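Local coordinates for protein neurotrypsin (Mus musculus, PDB 6H8M) that is a secreted, multidomain serine protease with a role in neuronal plasticity, represented here by its third scavenger receptor cysteine-rich domain, at residues D71-C75 against C85-I90. Numbering follows the deposited sequence.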
loop_
_atom_site.group_PDB
_atom_site.type_symbol
_atom_site.label_atom_id
_atom_site.label_comp_id
_atom_site.label_asym_id
_atom_site.label_seq_id
_atom_site.Cartn_x
_atom_site.Cartn_y
_atom_site.Cartn_z
ATOM N N ASP A 71 -9.066 -2.293 -2.994
ATOM C CA ASP A 71 -9.072 -2.684 -4.427
ATOM C C ASP A 71 -8.678 -1.502 -5.301
ATOM O O ASP A 71 -7.895 -1.698 -6.269
ATOM C CB ASP A 71 -10.461 -3.106 -4.928
ATOM C CG ASP A 71 -10.909 -4.496 -4.514
ATOM O OD1 ASP A 71 -10.153 -5.469 -4.801
ATOM O OD2 ASP A 71 -12.004 -4.591 -3.889
ATOM N N ASN A 72 -9.170 -0.301 -4.970
ATOM C CA ASN A 72 -8.906 0.859 -5.792
ATOM C C ASN A 72 -8.923 2.115 -4.946
ATOM O O ASN A 72 -9.920 2.813 -4.881
ATOM C CB ASN A 72 -9.952 1.054 -6.901
ATOM C CG ASN A 72 -9.370 0.814 -8.275
ATOM O OD1 ASN A 72 -8.836 1.733 -8.898
ATOM N ND2 ASN A 72 -9.466 -0.417 -8.743
ATOM N N VAL A 73 -7.766 2.433 -4.396
ATOM C CA VAL A 73 -7.595 3.586 -3.558
ATOM C C VAL A 73 -7.269 4.753 -4.489
ATOM O O VAL A 73 -6.467 4.519 -5.395
ATOM C CB VAL A 73 -6.436 3.308 -2.573
ATOM C CG1 VAL A 73 -6.187 4.469 -1.638
ATOM C CG2 VAL A 73 -6.654 2.029 -1.782
ATOM N N LYS A 74 -7.890 5.928 -4.285
ATOM C CA LYS A 74 -7.536 7.180 -4.964
ATOM C C LYS A 74 -6.873 8.112 -3.948
ATOM O O LYS A 74 -7.432 8.392 -2.931
ATOM C CB LYS A 74 -8.751 7.884 -5.575
ATOM C CG LYS A 74 -8.415 9.023 -6.538
ATOM C CD LYS A 74 -9.613 9.539 -7.345
ATOM C CE LYS A 74 -9.286 10.785 -8.133
ATOM N NZ LYS A 74 -10.275 11.044 -9.211
ATOM N N CYS A 75 -5.624 8.491 -4.203
ATOM C CA CYS A 75 -4.829 9.374 -3.330
ATOM C C CYS A 75 -4.433 10.574 -4.217
ATOM O O CYS A 75 -4.054 10.386 -5.388
ATOM C CB CYS A 75 -3.570 8.660 -2.788
ATOM S SG CYS A 75 -3.862 7.393 -1.481
ATOM N N CYS A 85 -7.339 8.880 2.154
ATOM C CA CYS A 85 -7.527 8.655 0.704
ATOM C C CYS A 85 -8.989 8.269 0.510
ATOM O O CYS A 85 -9.650 8.048 1.478
ATOM C CB CYS A 85 -6.588 7.579 0.177
ATOM S SG CYS A 85 -4.869 8.114 0.323
ATOM N N VAL A 86 -9.459 8.195 -0.732
ATOM C CA VAL A 86 -10.885 7.912 -1.013
ATOM C C VAL A 86 -10.964 6.577 -1.752
ATOM O O VAL A 86 -10.118 6.287 -2.581
ATOM C CB VAL A 86 -11.590 9.066 -1.761
ATOM C CG1 VAL A 86 -11.627 10.320 -0.899
ATOM C CG2 VAL A 86 -10.979 9.390 -3.117
ATOM N N LYS A 87 -11.948 5.743 -1.393
ATOM C CA LYS A 87 -12.194 4.463 -2.075
ATOM C C LYS A 87 -12.926 4.757 -3.386
ATOM O O LYS A 87 -13.498 5.833 -3.540
ATOM C CB LYS A 87 -12.937 3.511 -1.131
ATOM C CG LYS A 87 -12.152 3.184 0.139
ATOM C CD LYS A 87 -12.948 3.252 1.446
ATOM C CE LYS A 87 -12.068 3.098 2.677
ATOM N NZ LYS A 87 -12.863 2.822 3.901
ATOM N N GLN A 88 -12.815 3.835 -4.345
ATOM C CA GLN A 88 -13.455 3.942 -5.666
ATOM C C GLN A 88 -14.100 2.600 -6.020
ATOM O O GLN A 88 -13.482 1.551 -5.822
ATOM C CB GLN A 88 -12.438 4.305 -6.757
ATOM C CG GLN A 88 -12.313 5.801 -7.023
ATOM C CD GLN A 88 -11.057 6.126 -7.798
ATOM O OE1 GLN A 88 -9.976 5.607 -7.519
ATOM N NE2 GLN A 88 -11.192 6.984 -8.796
ATOM N N ASP A 89 -15.334 2.649 -6.549
ATOM C CA ASP A 89 -15.972 1.513 -7.234
ATOM C C ASP A 89 -15.654 1.605 -8.734
ATOM O O ASP A 89 -16.513 1.943 -9.552
ATOM C CB ASP A 89 -17.479 1.448 -6.958
ATOM C CG ASP A 89 -17.811 0.780 -5.636
ATOM O OD1 ASP A 89 -17.331 -0.356 -5.427
ATOM O OD2 ASP A 89 -18.532 1.404 -4.823
ATOM N N ILE A 90 -14.388 1.310 -9.061
ATOM C CA ILE A 90 -13.850 1.242 -10.436
ATOM C C ILE A 90 -13.362 -0.202 -10.667
ATOM O O ILE A 90 -12.163 -0.481 -10.633
ATOM C CB ILE A 90 -12.736 2.302 -10.659
ATOM C CG1 ILE A 90 -13.254 3.735 -10.488
ATOM C CG2 ILE A 90 -12.051 2.123 -12.012
ATOM C CD1 ILE A 90 -12.169 4.776 -10.420
#
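Residues 71-75 and 85-90 run antiparallel as the two arms of a short beta hairpin. Lys74 and Val86 form a hydrogen-bonded pair. Lys74 N donates to Val86 O at 2.8 Å, and Val86 N donates to Lys74 O at 3.0 Å, both nearly straight. Two residues along each strand, Gln88 N donates to Asn72 O at 3.1 Å, but the bond is bent and weak. The pairing therefore loosens toward Gln88. At the other end the Cys75-Cys85 disulfide ties the arms covalently, with SG to SG at 2.2 Å. Val73 CG1 packs on Cys85 CB at 3.6 Å. Lys74 and Val86 put their side chains on the same, exposed face, where Lys74 CB lies 3.6 Å from Val86 CG2. Asn72 and Gln88 also meet through their CB atoms, 4.1 Å apart. The amide ND2 of Asn72 is satisfied by Asp33, outside the hairpin. Val73 O is likewise taken, by His39 NE2. This disulfide is one of three in the SRCR domain. Cys75 and Cys85 rest on Val42 of helix 37-46, while strand 86-87 forms one edge of the main mixed sheet, antiparallel to strand 68-74, which separates it from strand 26-30.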